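Local atomic coordinates of pterin-4-alpha-carbinolamine dehydratase MoaB2 (Mycobacterium marinum, PDB entry 3RFQ), a protein that probably takes part in molybdenum cofactor biosynthesis as a molybdopterin-binding protein of the MogA/MoaB family. Residues C[55-60]-C[161-166]; C[124-129]-C[167-172]; C[28-33]-C[173-178]; C[139-144]-C[155-160]. One frame throughout, in Å; residues are numbered along the deposited sequence. Where two conformers were deposited one is given.

Contact 1: residues C[55-60]-C[161-166]; sequences TELLTE and YAVRDG. With NA (sodium ion), chain F.
Leu57 reaches across from helix 51-60 with one branch. Its CD1 lies 4.2 Å from Arg164 CA and 4.3 Å from Val163 CG1. The methyl therefore rests against the backbone of the second helix as well as on a valine methyl. Leu57 has CG beside its backbone N and CD1 at the far end of an extended arm (chi2 173°), which carries CD1 across the gap. The contact is small.

A polar link runs beside this apolar touch. Glu56 and Arg164 do not meet directly: Glu56 OE1 and Arg164 NH1 are 5.3 Å apart. A water with two alternative, closely spaced sites probably bridges them. In one site it lies 2.9 Å from Arg164 NH1 and 2.8 Å from Glu56 OE1. Both sites lie at the edge of the guanidinium group, in its plane. Arg164 NE forms a salt bridge with Glu60 of the second subunit, which helps fix the group.

The CB of Asp165 points away from helix 51-60. Its OD1 lies 2.9 Å from the sodium ion, which Asp165 of the second subunit also binds. Val163 packs on Val96 and Leu58 on Leu92 and Val94. Helices 51-60 and 160-180 thus lie next to each other over strand 92-96.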
loop_
_atom_site.group_PDB
_atom_site.type_symbol
_atom_site.label_atom_id
_atom_site.label_comp_id
_atom_site.label_asym_id
_atom_site.label_seq_id
_atom_site.Cartn_x
_atom_site.Cartn_y
_atom_site.Cartn_z
ATOM N N THR C 55 21.935 16.901 1.199
ATOM C CA THR C 55 22.888 17.061 2.279
ATOM C C THR C 55 22.160 17.311 3.598
ATOM O O THR C 55 22.474 16.660 4.608
ATOM C CB THR C 55 23.863 18.198 1.982
ATOM O OG1 THR C 55 24.607 17.859 0.809
ATOM C CG2 THR C 55 24.823 18.454 3.173
ATOM N N GLU C 56 21.205 18.249 3.573
ATOM C CA GLU C 56 20.354 18.545 4.713
ATOM C C GLU C 56 19.627 17.307 5.240
ATOM O O GLU C 56 19.614 17.064 6.448
ATOM C CB GLU C 56 19.336 19.641 4.360
ATOM C CG GLU C 56 18.383 19.992 5.502
ATOM C CD GLU C 56 17.065 20.661 5.033
ATOM O OE1 GLU C 56 16.938 21.057 3.855
ATOM O OE2 GLU C 56 16.159 20.826 5.864
ATOM N N LEU C 57 19.028 16.540 4.334
ATOM C CA LEU C 57 18.265 15.334 4.683
ATOM C C LEU C 57 19.158 14.191 5.187
ATOM O O LEU C 57 18.808 13.509 6.149
ATOM C CB LEU C 57 17.401 14.876 3.491
ATOM C CG LEU C 57 16.393 15.942 3.004
ATOM C CD1 LEU C 57 15.677 15.514 1.701
ATOM C CD2 LEU C 57 15.347 16.269 4.059
ATOM N N LEU C 58 20.310 13.987 4.551
ATOM C CA LEU C 58 21.280 13.017 5.043
ATOM C C LEU C 58 21.758 13.380 6.473
ATOM O O LEU C 58 21.785 12.531 7.357
ATOM C CB LEU C 58 22.465 12.934 4.089
ATOM C CG LEU C 58 22.252 12.121 2.799
ATOM C CD1 LEU C 58 23.455 12.275 1.904
ATOM C CD2 LEU C 58 22.027 10.652 3.113
ATOM N N THR C 59 22.082 14.650 6.696
ATOM C CA THR C 59 22.587 15.095 7.977
ATOM C C THR C 59 21.539 14.923 9.082
ATOM O O THR C 59 21.862 14.578 10.221
ATOM C CB THR C 59 23.001 16.545 7.874
ATOM O OG1 THR C 59 24.027 16.665 6.876
ATOM C CG2 THR C 59 23.507 17.099 9.248
ATOM N N GLU C 60 20.277 15.157 8.739
ATOM C CA GLU C 60 19.174 15.049 9.691
ATOM C C GLU C 60 18.924 13.583 10.090
ATOM O O GLU C 60 18.546 13.290 11.214
ATOM C CB GLU C 60 17.934 15.707 9.073
ATOM C CG GLU C 60 16.669 15.656 9.907
ATOM C CD GLU C 60 15.482 16.274 9.144
ATOM O OE1 GLU C 60 15.399 17.521 9.119
ATOM O OE2 GLU C 60 14.646 15.520 8.579
ATOM N N TYR C 161 10.372 16.747 -5.388
ATOM C CA TYR C 161 9.457 15.886 -4.654
ATOM C C TYR C 161 10.016 14.479 -4.574
ATOM O O TYR C 161 9.914 13.855 -3.523
ATOM C CB TYR C 161 8.054 15.870 -5.265
ATOM C CG TYR C 161 7.212 17.126 -5.056
ATOM C CD1 TYR C 161 7.642 18.176 -4.240
ATOM C CD2 TYR C 161 5.948 17.222 -5.633
ATOM C CE1 TYR C 161 6.831 19.316 -4.037
ATOM C CE2 TYR C 161 5.128 18.336 -5.436
ATOM C CZ TYR C 161 5.575 19.383 -4.648
ATOM O OH TYR C 161 4.754 20.486 -4.500
ATOM N N ALA C 162 10.632 13.984 -5.656
ATOM C CA ALA C 162 11.287 12.630 -5.613
ATOM C C ALA C 162 12.385 12.564 -4.563
ATOM O O ALA C 162 12.497 11.597 -3.818
ATOM C CB ALA C 162 11.846 12.206 -6.992
ATOM N N VAL C 163 13.214 13.591 -4.518
ATOM C CA VAL C 163 14.292 13.629 -3.553
ATOM C C VAL C 163 13.716 13.614 -2.134
ATOM O O VAL C 163 14.140 12.821 -1.284
ATOM C CB VAL C 163 15.166 14.907 -3.733
ATOM C CG1 VAL C 163 16.093 15.070 -2.529
ATOM C CG2 VAL C 163 15.947 14.824 -5.036
ATOM N N ARG C 164 12.735 14.461 -1.881
ATOM C CA ARG C 164 12.218 14.518 -0.525
ATOM C C ARG C 164 11.566 13.171 -0.131
ATOM O O ARG C 164 11.837 12.609 0.957
ATOM C CB ARG C 164 11.195 15.646 -0.408
ATOM C CG ARG C 164 11.783 17.030 -0.467
ATOM C CD ARG C 164 10.705 18.054 -0.140
ATOM N NE ARG C 164 11.201 19.428 -0.220
ATOM C CZ ARG C 164 11.977 20.025 0.686
ATOM N NH1 ARG C 164 12.405 19.366 1.766
ATOM N NH2 ARG C 164 12.339 21.285 0.500
ATOM N N ASP C 165 10.682 12.680 -0.998
ATOM C CA ASP C 165 9.932 11.472 -0.682
ATOM C C ASP C 165 10.842 10.230 -0.637
ATOM O O ASP C 165 10.683 9.393 0.258
ATOM C CB ASP C 165 8.749 11.287 -1.628
ATOM C CG ASP C 165 7.825 10.172 -1.186
ATOM O OD1 ASP C 165 7.139 10.321 -0.148
ATOM O OD2 ASP C 165 7.766 9.136 -1.883
ATOM N N GLY C 166 11.792 10.133 -1.576
ATOM C CA GLY C 166 12.792 9.067 -1.581
ATOM C C GLY C 166 13.556 8.982 -0.280
ATOM O O GLY C 166 13.754 7.897 0.251
HETATM NA NA NA F . 5.621 8.528 1.503
HETATM O O HOH W 1 14.208 20.712 3.659
HETATM O O HOH W 2 13.592 21.060 3.999
HETATM O O HOH W 3 7.977 8.299 1.963
HETATM O O HOH W 4 5.799 6.069 2.819
HETATM O O HOH W 5 4.615 10.621 1.506
HETATM O O HOH W 6 3.616 8.080 -0.225
#

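Contact 2: residues C[124-129]-C[167-172]; sequences EAIRAS and MATLNP. With NA (sodium ion), chain F.
Ser129 and Thr169 face each other beside the sodium site at the subunit interface. Ser129 OG binds the ion at 2.5 Å. Its side chain has OG anti to the backbone N (chi1 -179°), which directs the oxygen to the metal. Four waters, Asp165, and Ser129 and Asp165 of the second subunit complete the shell.

Thr169 stays one step back from the ion. Its OG1 lies 2.8 Å from water 3, which is itself 2.4 Å from the sodium. The hydroxyl also makes a weak hydrogen bond to Asp165 O. On the helix 120-132 side, OG1 touches Ser129 CB at 3.4 Å. Water 6, another ligand, donates to Ser129 O at 2.8 Å. Backbone and side chain of Ser129 are both tied to the site in this way.

The other branch of Thr169 is apolar. CG2 packs against Ala125 CB at 3.7 Å and Ile126 CG1 at 4.0 Å. The threonine thus splits its work: its methyl packs between the helices and its hydroxyl meets a water of the sodium shell.

The short helical segments run roughly antiparallel, at 145°, with axes 9.2 Å apart. Ile126 and Leu170 both rest on Val154 of strand 151-156. This is a pair of helices packed side by side on a sheet, as in alpha/beta proteins, with a sodium ion held between two subunits.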
loop_
_atom_site.group_PDB
_atom_site.type_symbol
_atom_site.label_atom_id
_atom_site.label_comp_id
_atom_site.label_asym_id
_atom_site.label_seq_id
_atom_site.Cartn_x
_atom_site.Cartn_y
_atom_site.Cartn_z
ATOM N N GLU C 124 11.780 -0.802 -4.575
ATOM C CA GLU C 124 10.336 -1.021 -4.578
ATOM C C GLU C 124 9.615 -0.080 -3.618
ATOM O O GLU C 124 8.512 0.356 -3.906
ATOM C CB GLU C 124 9.958 -2.464 -4.227
ATOM C CG GLU C 124 10.524 -3.494 -5.148
ATOM C CD GLU C 124 10.444 -4.893 -4.582
ATOM O OE1 GLU C 124 9.955 -5.087 -3.425
ATOM O OE2 GLU C 124 10.852 -5.819 -5.313
ATOM N N ALA C 125 10.227 0.197 -2.465
ATOM C CA ALA C 125 9.577 1.018 -1.454
ATOM C C ALA C 125 9.568 2.458 -1.931
ATOM O O ALA C 125 8.579 3.142 -1.749
ATOM C CB ALA C 125 10.282 0.882 -0.051
ATOM N N ILE C 126 10.659 2.905 -2.563
ATOM C CA ILE C 126 10.746 4.264 -3.092
ATOM C C ILE C 126 9.669 4.451 -4.178
ATOM O O ILE C 126 8.927 5.436 -4.168
ATOM C CB ILE C 126 12.190 4.598 -3.618
ATOM C CG1 ILE C 126 13.139 4.851 -2.426
ATOM C CG2 ILE C 126 12.174 5.828 -4.548
ATOM C CD1 ILE C 126 14.607 4.607 -2.734
ATOM N N ARG C 127 9.543 3.472 -5.075
ATOM C CA ARG C 127 8.557 3.584 -6.146
ATOM C C ARG C 127 7.136 3.537 -5.620
ATOM O O ARG C 127 6.293 4.351 -6.056
ATOM C CB ARG C 127 8.769 2.536 -7.236
ATOM C CG ARG C 127 9.978 2.792 -8.162
ATOM C CD ARG C 127 9.928 1.885 -9.408
ATOM N NE ARG C 127 10.274 0.506 -9.016
ATOM C CZ ARG C 127 11.520 0.024 -8.991
ATOM N NH1 ARG C 127 11.735 -1.226 -8.597
ATOM N NH2 ARG C 127 12.548 0.792 -9.381
ATOM N N ALA C 128 6.849 2.599 -4.700
ATOM C CA ALA C 128 5.476 2.496 -4.191
ATOM C C ALA C 128 5.077 3.778 -3.467
ATOM O O ALA C 128 3.939 4.264 -3.587
ATOM C CB ALA C 128 5.286 1.274 -3.266
ATOM N N SER C 129 5.995 4.317 -2.683
ATOM C CA SER C 129 5.703 5.578 -1.981
ATOM C C SER C 129 5.522 6.747 -2.957
ATOM O O SER C 129 4.619 7.612 -2.805
ATOM C CB SER C 129 6.848 5.904 -1.023
ATOM O OG SER C 129 6.545 7.080 -0.369
ATOM N N MET C 167 13.986 10.126 0.248
ATOM C CA MET C 167 14.755 10.171 1.496
ATOM C C MET C 167 13.907 9.778 2.701
ATOM O O MET C 167 14.405 9.107 3.596
ATOM C CB MET C 167 15.390 11.563 1.718
ATOM C CG MET C 167 16.559 11.912 0.777
ATOM S SD MET C 167 17.926 10.715 0.776
ATOM C CE MET C 167 18.470 10.770 2.485
ATOM N N ALA C 168 12.634 10.197 2.734
ATOM C CA ALA C 168 11.712 9.805 3.814
ATOM C C ALA C 168 11.597 8.268 3.899
ATOM O O ALA C 168 11.582 7.667 4.990
ATOM C CB ALA C 168 10.318 10.420 3.578
ATOM N N THR C 169 11.515 7.642 2.735
ATOM C CA THR C 169 11.431 6.188 2.622
ATOM C C THR C 169 12.766 5.511 2.941
ATOM O O THR C 169 12.790 4.471 3.606
ATOM C CB THR C 169 10.907 5.798 1.191
ATOM O OG1 THR C 169 9.532 6.195 1.088
ATOM C CG2 THR C 169 11.019 4.319 0.934
ATOM N N LEU C 170 13.872 6.115 2.488
ATOM C CA LEU C 170 15.201 5.553 2.698
ATOM C C LEU C 170 15.643 5.563 4.190
ATOM O O LEU C 170 16.307 4.617 4.640
ATOM C CB LEU C 170 16.243 6.289 1.845
ATOM C CG LEU C 170 17.636 5.636 1.879
ATOM C CD1 LEU C 170 17.580 4.179 1.360
ATOM C CD2 LEU C 170 18.610 6.445 1.072
ATOM N N ASN C 171 15.260 6.612 4.936
ATOM C CA ASN C 171 15.698 6.798 6.317
ATOM C C ASN C 171 15.705 5.488 7.134
ATOM O O ASN C 171 16.753 5.080 7.596
ATOM C CB ASN C 171 14.853 7.856 7.052
ATOM C CG ASN C 171 15.164 9.261 6.609
ATOM O OD1 ASN C 171 16.263 9.553 6.081
ATOM N ND2 ASN C 171 14.198 10.153 6.816
ATOM N N PRO C 172 14.549 4.801 7.263
ATOM C CA PRO C 172 14.632 3.612 8.149
ATOM C C PRO C 172 15.367 2.423 7.495
ATOM O O PRO C 172 15.640 1.428 8.165
ATOM C CB PRO C 172 13.162 3.256 8.391
ATOM C CG PRO C 172 12.466 3.725 7.091
ATOM C CD PRO C 172 13.181 5.025 6.757
HETATM NA NA NA F . 5.621 8.528 1.503
HETATM O O HOH W 6 3.616 8.080 -0.225
HETATM O O HOH W 3 7.977 8.299 1.963
HETATM O O HOH W 4 5.799 6.069 2.819
HETATM O O HOH W 5 4.615 10.621 1.506
#

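Contact 3: residues C[28-33]-C[173-178]; sequences LVVGRA and LAAHII
Val30 packs on Ala175 and Ile178 where the chain enters its first strand. The fold is a mixed sheet with helices packed on it, and the contact joins the start of strand 31-38 to the C-terminal part of helix 160-180. It lies at the surface of the chain.

The apolar contacts come mostly from one methyl. Val30 CG1 sits 4.0 Å from Ala175 CA and 4.1 Å from Ala175 CB. The same atom is 4.3 Å from Ile178 CD1, so it rests between two residues one helical turn apart. Val30 has CG1 anti to its backbone N (chi1 174°), which turns this branch to the helix. Alanine at 175 presents only a short methyl, and the valine comes close enough to touch the helix backbone. Phe63 of strand 63-71 touches both Val30 and Ile178 and extends the apolar patch.

The polar bonds nearby belong to the strand and its neighbours. Val30 pairs through its backbone with Gly62, and Gly31 with Val64. Arg32 forms a salt bridge with Asp66. These bonds join the segment to strand 63-71 and its flanks, while Val30 meets the helix.

One contact reaches the backbone of segment 28-33: Ile178 CG2, anti to the backbone N of its own residue, lies 3.9 Å from Val30 O.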
loop_
_atom_site.group_PDB
_atom_site.type_symbol
_atom_site.label_atom_id
_atom_site.label_comp_id
_atom_site.label_asym_id
_atom_site.label_seq_id
_atom_site.Cartn_x
_atom_site.Cartn_y
_atom_site.Cartn_z
ATOM N N LEU C 28 25.825 8.681 18.015
ATOM C CA LEU C 28 24.676 8.207 17.246
ATOM C C LEU C 28 24.774 8.507 15.746
ATOM O O LEU C 28 23.775 8.373 15.022
ATOM C CB LEU C 28 23.372 8.803 17.779
ATOM C CG LEU C 28 23.105 8.946 19.286
ATOM C CD1 LEU C 28 21.833 9.788 19.493
ATOM C CD2 LEU C 28 23.017 7.590 20.021
ATOM N N VAL C 29 25.952 8.913 15.267
ATOM C CA VAL C 29 26.149 9.035 13.824
ATOM C C VAL C 29 26.041 7.656 13.152
ATOM O O VAL C 29 26.649 6.687 13.604
ATOM C CB VAL C 29 27.481 9.734 13.502
ATOM C CG1 VAL C 29 27.870 9.541 12.035
ATOM C CG2 VAL C 29 27.359 11.212 13.858
ATOM N N VAL C 30 25.268 7.590 12.078
ATOM C CA VAL C 30 25.025 6.349 11.369
ATOM C C VAL C 30 26.188 5.989 10.475
ATOM O O VAL C 30 26.563 4.819 10.403
ATOM C CB VAL C 30 23.760 6.423 10.498
ATOM C CG1 VAL C 30 23.630 5.158 9.667
ATOM C CG2 VAL C 30 22.504 6.658 11.355
ATOM N N GLY C 31 26.754 6.982 9.788
ATOM C CA GLY C 31 27.976 6.773 8.984
ATOM C C GLY C 31 28.286 7.960 8.083
ATOM O O GLY C 31 27.761 9.046 8.293
ATOM N N ARG C 32 29.158 7.751 7.108
ATOM C CA ARG C 32 29.536 8.782 6.153
ATOM C C ARG C 32 28.669 8.663 4.891
ATOM O O ARG C 32 28.416 7.553 4.402
ATOM C CB ARG C 32 31.001 8.610 5.724
ATOM C CG ARG C 32 32.086 9.040 6.725
ATOM C CD ARG C 32 33.487 8.572 6.221
ATOM N NE ARG C 32 33.824 9.101 4.891
ATOM C CZ ARG C 32 34.732 8.576 4.069
ATOM N NH1 ARG C 32 34.953 9.127 2.881
ATOM N NH2 ARG C 32 35.426 7.498 4.408
ATOM N N ALA C 33 28.233 9.799 4.347
ATOM C CA ALA C 33 27.554 9.784 3.046
ATOM C C ALA C 33 28.175 10.692 1.986
ATOM O O ALA C 33 28.897 11.656 2.303
ATOM C CB ALA C 33 26.056 10.063 3.205
ATOM N N LEU C 173 15.668 2.504 6.208
ATOM C CA LEU C 173 16.246 1.334 5.529
ATOM C C LEU C 173 17.788 1.359 5.571
ATOM O O LEU C 173 18.422 0.349 5.870
ATOM C CB LEU C 173 15.721 1.233 4.083
ATOM C CG LEU C 173 14.189 1.385 3.933
ATOM C CD1 LEU C 173 13.780 1.247 2.503
ATOM C CD2 LEU C 173 13.381 0.401 4.807
ATOM N N ALA C 174 18.353 2.518 5.247
ATOM C CA ALA C 174 19.788 2.724 5.122
ATOM C C ALA C 174 20.499 2.348 6.396
ATOM O O ALA C 174 21.448 1.539 6.386
ATOM C CB ALA C 174 20.085 4.199 4.780
ATOM N N ALA C 175 20.004 2.906 7.496
ATOM C CA ALA C 175 20.633 2.719 8.796
ATOM C C ALA C 175 20.685 1.257 9.149
ATOM O O ALA C 175 21.693 0.796 9.689
ATOM C CB ALA C 175 19.902 3.540 9.900
ATOM N N HIS C 176 19.636 0.509 8.793
ATOM C CA HIS C 176 19.618 -0.941 9.061
ATOM C C HIS C 176 20.650 -1.692 8.217
ATOM O O HIS C 176 21.330 -2.596 8.717
ATOM C CB HIS C 176 18.218 -1.529 8.862
ATOM C CG HIS C 176 18.197 -3.023 8.805
ATOM N ND1 HIS C 176 18.016 -3.809 9.920
ATOM C CD2 HIS C 176 18.350 -3.876 7.764
ATOM C CE1 HIS C 176 18.054 -5.084 9.570
ATOM N NE2 HIS C 176 18.253 -5.152 8.265
ATOM N N ILE C 177 20.736 -1.334 6.931
ATOM C CA ILE C 177 21.675 -1.958 6.009
ATOM C C ILE C 177 23.125 -1.725 6.456
ATOM O O ILE C 177 23.924 -2.656 6.515
ATOM C CB ILE C 177 21.450 -1.441 4.571
ATOM C CG1 ILE C 177 20.097 -1.944 4.055
ATOM C CG2 ILE C 177 22.562 -1.920 3.650
ATOM C CD1 ILE C 177 19.494 -1.115 2.987
ATOM N N ILE C 178 23.444 -0.477 6.782
ATOM C CA ILE C 178 24.791 -0.112 7.191
ATOM C C ILE C 178 25.180 -0.850 8.457
ATOM O O ILE C 178 26.283 -1.393 8.549
ATOM C CB ILE C 178 24.931 1.412 7.315
ATOM C CG1 ILE C 178 24.918 2.007 5.908
ATOM C CG2 ILE C 178 26.211 1.794 8.046
ATOM C CD1 ILE C 178 24.288 3.347 5.833
#

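Contact 4: residues C[139-144]-C[155-160]; sequences GLSRGL and NLAGSR
Leu144 and Asn155 lie side by side with their side chains pointing the same way. With CG beside its backbone N (chi1 -54°), Asn155 turns its amide oxygen back onto the leucine backbone. Leu144 N donates to Asn155 OD1 at 2.8 Å, with an N-H...O angle of 153°. The donor is tilted from the plane of the amide. In return, Asn155 N donates to Leu144 O at 2.9 Å, from nearly straight ahead of the carbonyl (C=O...N 172°). The side-chain oxygen thus takes the place that a backbone oxygen would fill in a regular antiparallel pair. The amide nitrogen ND2 faces elsewhere, bonded to Ser95 OG and Thr111 OG1. With bonds at both ends, the amide is well fixed in rotation.

Asn155 CB also packs on Gly143 CA at 3.5 Å. The two chains are close here, and the residue facing CB has no side chain.

Three residues before Leu144, Ser141 CB points toward Ala157. Its OG accepts from Gly143 N at 3.0 Å, which makes an ST turn. The same oxygen is 2.6 Å from water 7, which donates to Asn155 O at 2.7 Å. Thr99 also bonds to this hydroxyl.

The segments form the open end of the beta hairpin of strands 145-148 and 151-156. They adjoin the loop with Thr99 and Gly100, a glycine-rich stretch that in MogA relatives probably lines the pterin site.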
loop_
_atom_site.group_PDB
_atom_site.type_symbol
_atom_site.label_atom_id
_atom_site.label_comp_id
_atom_site.label_asym_id
_atom_site.label_seq_id
_atom_site.Cartn_x
_atom_site.Cartn_y
_atom_site.Cartn_z
ATOM N N GLY C 139 7.634 7.291 -8.768
ATOM C CA GLY C 139 6.907 6.023 -9.008
ATOM C C GLY C 139 7.426 5.167 -10.158
ATOM O O GLY C 139 7.308 3.925 -10.134
ATOM N N LEU C 140 7.985 5.816 -11.185
ATOM C CA LEU C 140 8.497 5.078 -12.341
ATOM C C LEU C 140 10.033 4.986 -12.405
ATOM O O LEU C 140 10.565 4.470 -13.383
ATOM C CB LEU C 140 7.955 5.692 -13.652
ATOM C CG LEU C 140 6.438 5.622 -13.780
ATOM C CD1 LEU C 140 5.893 6.314 -15.036
ATOM C CD2 LEU C 140 6.025 4.186 -13.773
ATOM N N SER C 141 10.725 5.523 -11.393
ATOM C CA SER C 141 12.175 5.583 -11.408
ATOM C C SER C 141 12.797 4.206 -11.687
ATOM O O SER C 141 12.461 3.209 -11.014
ATOM C CB SER C 141 12.695 6.125 -10.065
ATOM O OG SER C 141 14.131 6.094 -10.030
ATOM N N ARG C 142 13.701 4.140 -12.658
ATOM C CA ARG C 142 14.481 2.907 -12.880
ATOM C C ARG C 142 15.728 2.857 -11.973
ATOM O O ARG C 142 16.629 2.003 -12.146
ATOM C CB ARG C 142 14.902 2.787 -14.348
ATOM C CG ARG C 142 13.809 2.959 -15.426
ATOM C CD ARG C 142 14.333 2.530 -16.802
ATOM N NE ARG C 142 15.426 3.385 -17.203
ATOM C CZ ARG C 142 16.710 3.025 -17.322
ATOM N NH1 ARG C 142 17.105 1.782 -17.136
ATOM N NH2 ARG C 142 17.603 3.941 -17.672
ATOM N N GLY C 143 15.814 3.782 -11.024
ATOM C CA GLY C 143 16.967 3.808 -10.115
ATOM C C GLY C 143 17.116 2.497 -9.357
ATOM O O GLY C 143 16.124 1.866 -8.974
ATOM N N LEU C 144 18.363 2.088 -9.178
ATOM C CA LEU C 144 18.717 0.903 -8.408
ATOM C C LEU C 144 19.107 1.198 -6.970
ATOM O O LEU C 144 19.408 2.344 -6.594
ATOM C CB LEU C 144 19.916 0.240 -9.063
ATOM C CG LEU C 144 19.727 -0.077 -10.546
ATOM C CD1 LEU C 144 20.989 -0.759 -11.050
ATOM C CD2 LEU C 144 18.442 -0.927 -10.824
ATOM N N ASN C 155 19.892 5.118 -6.044
ATOM C CA ASN C 155 19.648 6.119 -7.085
ATOM C C ASN C 155 18.270 6.696 -6.859
ATOM O O ASN C 155 17.280 5.956 -6.837
ATOM C CB ASN C 155 19.622 5.525 -8.503
ATOM C CG ASN C 155 20.862 4.692 -8.882
ATOM O OD1 ASN C 155 20.692 3.670 -9.533
ATOM N ND2 ASN C 155 22.090 5.147 -8.553
ATOM N N LEU C 156 18.171 8.010 -6.701
ATOM C CA LEU C 156 16.845 8.667 -6.703
ATOM C C LEU C 156 16.577 9.463 -7.992
ATOM O O LEU C 156 17.516 9.970 -8.631
ATOM C CB LEU C 156 16.724 9.600 -5.495
ATOM C CG LEU C 156 16.979 9.022 -4.101
ATOM C CD1 LEU C 156 16.842 10.146 -3.044
ATOM C CD2 LEU C 156 16.022 7.877 -3.816
ATOM N N ALA C 157 15.302 9.587 -8.356
ATOM C CA ALA C 157 14.905 10.481 -9.438
ATOM C C ALA C 157 15.240 11.944 -9.122
ATOM O O ALA C 157 15.491 12.305 -7.956
ATOM C CB ALA C 157 13.405 10.324 -9.776
ATOM N N GLY C 158 15.254 12.778 -10.158
ATOM C CA GLY C 158 15.724 14.158 -10.010
ATOM C C GLY C 158 14.789 15.254 -9.486
ATOM O O GLY C 158 15.271 16.296 -9.033
ATOM N N SER C 159 13.464 15.079 -9.539
ATOM C CA SER C 159 12.582 16.202 -9.154
ATOM C C SER C 159 12.745 16.470 -7.632
ATOM O O SER C 159 13.148 15.587 -6.895
ATOM C CB SER C 159 11.117 15.889 -9.475
ATOM O OG SER C 159 10.625 14.944 -8.529
ATOM N N ARG C 160 12.449 17.676 -7.172
ATOM C CA ARG C 160 12.485 17.970 -5.730
ATOM C C ARG C 160 11.574 17.047 -4.884
ATOM O O ARG C 160 11.951 16.640 -3.788
ATOM C CB ARG C 160 12.067 19.421 -5.478
ATOM C CG ARG C 160 12.620 20.004 -4.155
ATOM C CD ARG C 160 13.018 21.472 -4.400
ATOM N NE ARG C 160 13.499 22.151 -3.197
ATOM C CZ ARG C 160 14.783 22.276 -2.913
ATOM N NH1 ARG C 160 15.685 21.803 -3.769
ATOM N NH2 ARG C 160 15.170 22.879 -1.794
HETATM O O HOH W 7 14.642 5.742 -7.496
#

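How the contacts relate
Contacts 1, 2 and 3 follow one another along helix 160-180, from its first turns to its last. Each joins it to a different partner: helix 51-60, helix 120-132 and the start of strand 31-38. Contact 4 joins the loop 139-144 to the end of strand 151-156, which leads into this helix, and is nested within the loops closed by the other three. Contacts 1 and 2 have centres 11 Å apart and share the sodium ion and its four waters; Asp165 OD2 is 2.8 Å from Ser129 OG, a probable hydrogen bond. Contacts 3 and 4 are 21 Å apart, centre to centre. One long helix thus ties distant parts of the domain together and serves the subunit interface.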